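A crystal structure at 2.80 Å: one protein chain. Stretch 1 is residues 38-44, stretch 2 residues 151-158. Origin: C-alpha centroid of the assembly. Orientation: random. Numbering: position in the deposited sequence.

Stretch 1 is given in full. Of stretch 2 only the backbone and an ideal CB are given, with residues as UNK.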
ATOM      1  N   GLY A  38      -9.724  -9.192   4.164  1.00 22.40           N
ATOM      2  CA  GLY A  38     -10.191 -10.524   4.434  1.00 21.78           C
ATOM      3  C   GLY A  38      -9.643 -11.217   5.643  1.00 21.95           C
ATOM      4  O   GLY A  38      -9.010 -10.605   6.522  1.00 22.16           O
ATOM      5  N   VAL A  39      -9.900 -12.525   5.666  1.00 21.72           N
ATOM      6  CA  VAL A  39      -9.482 -13.407   6.733  1.00 21.31           C
ATOM      7  C   VAL A  39      -8.630 -14.504   6.144  1.00 20.80           C
ATOM      8  O   VAL A  39      -8.986 -15.063   5.118  1.00 21.16           O
ATOM      9  CB  VAL A  39     -10.720 -14.048   7.388  1.00 21.58           C
ATOM     10  CG1 VAL A  39     -10.329 -15.106   8.390  1.00 21.56           C
ATOM     11  CG2 VAL A  39     -11.582 -12.974   8.056  1.00 22.26           C
ATOM     12  N   VAL A  40      -7.504 -14.809   6.786  1.00 19.98           N
ATOM     13  CA  VAL A  40      -6.634 -15.882   6.329  1.00 19.13           C
ATOM     14  C   VAL A  40      -6.889 -17.072   7.246  1.00 19.07           C
ATOM     15  O   VAL A  40      -7.066 -16.895   8.469  1.00 18.84           O
ATOM     16  CB  VAL A  40      -5.132 -15.523   6.405  1.00 19.27           C
ATOM     17  CG1 VAL A  40      -4.279 -16.695   5.883  1.00 19.10           C
ATOM     18  CG2 VAL A  40      -4.822 -14.284   5.600  1.00 18.26           C
ATOM     19  N   GLN A  41      -6.908 -18.276   6.667  1.00 18.44           N
ATOM     20  CA  GLN A  41      -7.144 -19.482   7.435  1.00 18.01           C
ATOM     21  C   GLN A  41      -6.191 -20.610   7.113  1.00 17.55           C
ATOM     22  O   GLN A  41      -5.753 -20.775   5.952  1.00 17.18           O
ATOM     23  CB  GLN A  41      -8.545 -20.021   7.149  1.00 18.69           C
ATOM     24  CG  GLN A  41      -9.679 -19.098   7.507  1.00 21.17           C
ATOM     25  CD  GLN A  41     -11.029 -19.642   7.099  1.00 21.46           C
ATOM     26  OE1 GLN A  41     -11.174 -20.286   6.052  1.00 21.63           O
ATOM     27  NE2 GLN A  41     -12.035 -19.379   7.928  1.00 21.43           N
ATOM     28  N   VAL A  42      -5.890 -21.381   8.165  1.00 16.38           N
ATOM     29  CA  VAL A  42      -5.058 -22.568   8.094  1.00 15.42           C
ATOM     30  C   VAL A  42      -5.931 -23.644   8.713  1.00 15.15           C
ATOM     31  O   VAL A  42      -6.197 -23.619   9.915  1.00 15.77           O
ATOM     32  CB  VAL A  42      -3.722 -22.406   8.811  1.00 15.35           C
ATOM     33  CG1 VAL A  42      -3.004 -23.752   8.896  1.00 14.63           C
ATOM     34  CG2 VAL A  42      -2.859 -21.373   8.075  1.00 15.04           C
ATOM     35  N   HIS A  43      -6.378 -24.594   7.896  1.00 14.36           N
ATOM     36  CA  HIS A  43      -7.310 -25.611   8.364  1.00 13.67           C
ATOM     37  C   HIS A  43      -7.223 -26.931   7.619  1.00 14.19           C
ATOM     38  O   HIS A  43      -6.651 -27.007   6.531  1.00 14.35           O
ATOM     39  CB  HIS A  43      -8.683 -25.048   8.074  1.00 12.62           C
ATOM     40  CG  HIS A  43      -8.842 -24.701   6.634  1.00 11.70           C
ATOM     41  ND1 HIS A  43      -9.440 -25.547   5.730  1.00 11.50           N
ATOM     42  CD2 HIS A  43      -8.469 -23.600   5.933  1.00 11.58           C
ATOM     43  CE1 HIS A  43      -9.438 -24.984   4.534  1.00 11.44           C
ATOM     44  NE2 HIS A  43      -8.853 -23.802   4.627  1.00 11.39           N
ATOM     45  N   GLY A  44      -7.805 -27.969   8.213  1.00 14.43           N
ATOM     46  CA  GLY A  44      -7.806 -29.297   7.624  1.00 14.93           C
ATOM     47  C   GLY A  44      -6.943 -30.201   8.465  1.00 15.71           C
ATOM     48  O   GLY A  44      -6.752 -29.956   9.657  1.00 15.91           O
ATOM     49  N   UNK A 151      -8.303 -14.144  15.854  1.00 21.78           N
ATOM     50  CA  UNK A 151      -9.592 -13.692  16.390  1.00 22.56           C
ATOM     51  C   UNK A 151     -10.828 -13.844  15.498  1.00 22.16           C
ATOM     52  O   UNK A 151     -11.877 -13.303  15.831  1.00 21.60           O
ATOM     53  CB  UNK A 151      -9.461 -12.213  16.758  1.00 22.56           C
ATOM     54  N   UNK A 152     -10.709 -14.562  14.384  1.00 22.12           N
ATOM     55  CA  UNK A 152     -11.839 -14.760  13.477  1.00 22.22           C
ATOM     56  C   UNK A 152     -12.362 -16.192  13.542  1.00 22.35           C
ATOM     57  O   UNK A 152     -12.660 -16.787  12.509  1.00 21.90           O
ATOM     58  CB  UNK A 152     -11.433 -14.417  12.042  1.00 22.22           C
ATOM     59  N   UNK A 153     -12.472 -16.742  14.753  1.00 23.02           N
ATOM     60  CA  UNK A 153     -12.948 -18.120  14.934  1.00 23.82           C
ATOM     61  C   UNK A 153     -14.351 -18.364  14.401  1.00 25.26           C
ATOM     62  O   UNK A 153     -14.702 -19.503  14.134  1.00 25.91           O
ATOM     63  CB  UNK A 153     -12.913 -18.484  16.420  1.00 23.82           C
ATOM     64  N   UNK A 154     -15.140 -17.299  14.251  1.00 26.39           N
ATOM     65  CA  UNK A 154     -16.511 -17.388  13.754  1.00 27.60           C
ATOM     66  C   UNK A 154     -16.637 -17.758  12.282  1.00 28.80           C
ATOM     67  O   UNK A 154     -17.631 -18.364  11.877  1.00 28.63           O
ATOM     68  CB  UNK A 154     -17.216 -16.050  13.987  1.00 27.60           C
ATOM     69  N   UNK A 155     -15.631 -17.391  11.488  1.00 30.19           N
ATOM     70  CA  UNK A 155     -15.602 -17.661  10.047  1.00 31.71           C
ATOM     71  C   UNK A 155     -15.057 -19.059   9.845  1.00 32.69           C
ATOM     72  O   UNK A 155     -13.868 -19.306  10.070  1.00 32.82           O
ATOM     73  CB  UNK A 155     -14.759 -16.630   9.294  1.00 31.71           C
ATOM     74  N   UNK A 156     -15.910 -19.980   9.419  1.00 33.84           N
ATOM     75  CA  UNK A 156     -15.461 -21.343   9.232  1.00 35.12           C
ATOM     76  C   UNK A 156     -14.887 -21.608   7.859  1.00 36.91           C
ATOM     77  O   UNK A 156     -15.139 -20.870   6.915  1.00 36.57           O
ATOM     78  CB  UNK A 156     -16.621 -22.306   9.491  1.00 35.12           C
ATOM     79  N   UNK A 157     -14.089 -22.670   7.748  1.00 39.22           N
ATOM     80  CA  UNK A 157     -13.587 -23.042   6.452  1.00 41.46           C
ATOM     81  C   UNK A 157     -14.735 -23.887   5.929  1.00 44.02           C
ATOM     82  O   UNK A 157     -14.863 -25.075   6.265  1.00 44.48           O
ATOM     83  CB  UNK A 157     -12.242 -23.770   6.492  1.00 41.46           C
ATOM     84  N   UNK A 158     -15.576 -23.278   5.116  1.00 46.63           N
ATOM     85  CA  UNK A 158     -16.752 -23.986   4.592  1.00 49.54           C
ATOM     86  C   UNK A 158     -16.794 -24.113   3.052  1.00 51.38           C
ATOM     87  O   UNK A 158     -17.886 -24.111   2.431  1.00 50.84           O
ATOM     88  CB  UNK A 158     -18.015 -23.265   5.065  1.00 49.54           C
TER

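Stretch 1 is an extended strand, so its side chains alternate: Val-39, Gln-41 and His-43 turn toward the second stretch, while Val-40 and Val-42 do not touch it. The second stretch thus meets a row that is first apolar, then an amide, then an imidazole ring.

At position 151 the ideal CB has nothing of stretch 1 within 5.5 Å. The strand sets no preference here, and many side chains would serve. The deposited residue is Asp-151, which makes no contact with the strand.

Position 152 is different. Its CA-to-CB bond points toward the strand, and the ideal CB lies 3.9 Å from CG1 of Val-39. The neighbouring surface is hydrocarbon, so an aliphatic residue would suit, as would a longer polar one that lays its methylenes on the valine and carries its polar end beyond. The residue is Gln-152, of the second kind: its CG packs 3.8 Å from CG2 of Val-39.

Positions 152 to 155 form a type I turn, closed by a hydrogen bond from N of 155 to O of 152 at 3.2 Å. At position 153 CA-to-CB points away from the strand, and phi/psi of -60/-21 is ordinary for many residues. A polar or charged side chain fits such a place well; Lys-153 extends its chain without reaching stretch 1. Position 154, at -70/-29, does not demand glycine, and there is room for a CB. The residue is nevertheless Gly-154, a choice the visible geometry permits but does not require.

At position 155 the CA-to-CB bond again points toward the strand. The ideal CB is 4.1 Å from NE2 of Gln-41 and 4.8 Å from CG1 of Val-39, so a medium-sized aliphatic side chain could cover both. Ile-155 does so: its CG1 lies 4.3 Å from CG2 of Val-39, an apolar contact, and its CG2 lies 3.7 Å from NE2 of Gln-41. The same NE2 comes within 2.8 Å of O of Ile-155, but the angle is poor and the pair is not a hydrogen bond.

Position 156 points its CB away, leaving the side chain unconstrained by the strand. The side chain of Leu-156 stays out of contact; the residue approaches the strand through its backbone, with its O 3.6 Å from NE2 of Gln-41.

Position 157 faces His-43 squarely. Its ideal CB is 3.4 Å from ND1 of His-43 and 3.7 Å from OE1 of Gln-41, which favours a compact side chain presenting C-H groups to the ring; alanine, valine or proline would be reasonable, and a phi of -85° is compatible with proline. Pro-157 is found. Its CB sits over one face of the His-43 ring, 3.6 Å from the centroid and 17° off the normal, a CH-pi contact, while its CA lies 3.7 Å from OE1 of Gln-41.

At position 158 CA-to-CB turns away once more, so even a bulky side chain is tolerated. Phe-158 makes no contact with the strand; its side chain stays 6.3 Å or more from it, CE2 to NE2 of Gln-41.

Stretch 2, residues 151-158: DQKGILPF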
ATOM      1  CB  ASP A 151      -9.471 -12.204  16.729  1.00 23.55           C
ATOM      2  CG  ASP A 151      -9.257 -11.329  15.472  1.00 26.91           C
ATOM      3  OD1 ASP A 151      -8.717 -11.813  14.439  1.00 28.02           O
ATOM      4  OD2 ASP A 151      -9.633 -10.138  15.519  1.00 29.72           O
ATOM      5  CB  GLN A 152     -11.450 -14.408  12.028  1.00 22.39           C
ATOM      6  CG  GLN A 152     -10.891 -12.994  11.830  1.00 22.14           C
ATOM      7  CD  GLN A 152     -11.850 -11.905  12.267  1.00 22.37           C
ATOM      8  OE1 GLN A 152     -11.526 -11.125  13.156  1.00 23.90           O
ATOM      9  NE2 GLN A 152     -13.032 -11.852  11.661  1.00 21.43           N
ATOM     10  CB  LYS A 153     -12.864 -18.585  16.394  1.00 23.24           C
ATOM     11  CG  LYS A 153     -13.696 -17.780  17.377  1.00 21.95           C
ATOM     12  CD  LYS A 153     -13.654 -18.376  18.774  1.00 19.78           C
ATOM     13  CE  LYS A 153     -14.373 -17.470  19.727  1.00 19.57           C
ATOM     14  NZ  LYS A 153     -14.464 -18.008  21.103  1.00 20.45           N
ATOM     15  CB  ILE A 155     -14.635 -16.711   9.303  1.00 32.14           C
ATOM     16  CG1 ILE A 155     -14.757 -15.254   9.782  1.00 33.81           C
ATOM     17  CG2 ILE A 155     -14.764 -16.876   7.791  1.00 31.05           C
ATOM     18  CD1 ILE A 155     -16.076 -14.625   9.532  1.00 34.95           C
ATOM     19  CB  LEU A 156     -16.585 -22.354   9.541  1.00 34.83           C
ATOM     20  CG  LEU A 156     -17.160 -22.455  10.961  1.00 33.73           C
ATOM     21  CD1 LEU A 156     -18.208 -23.529  11.013  1.00 33.61           C
ATOM     22  CD2 LEU A 156     -16.089 -22.757  11.991  1.00 33.12           C
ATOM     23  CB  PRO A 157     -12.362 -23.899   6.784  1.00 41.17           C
ATOM     24  CG  PRO A 157     -12.216 -23.845   8.300  1.00 40.17           C
ATOM     25  CD  PRO A 157     -13.562 -23.546   8.804  1.00 39.25           C
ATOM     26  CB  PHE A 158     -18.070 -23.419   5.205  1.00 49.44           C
ATOM     27  CG  PHE A 158     -18.103 -21.891   5.352  1.00 49.82           C
ATOM     28  CD1 PHE A 158     -18.112 -21.049   4.240  1.00 49.68           C
ATOM     29  CD2 PHE A 158     -18.132 -21.306   6.621  1.00 49.91           C
ATOM     30  CE1 PHE A 158     -18.143 -19.654   4.397  1.00 49.59           C
ATOM     31  CE2 PHE A 158     -18.162 -19.912   6.785  1.00 49.42           C
ATOM     32  CZ  PHE A 158     -18.168 -19.093   5.673  1.00 49.82           C
TER
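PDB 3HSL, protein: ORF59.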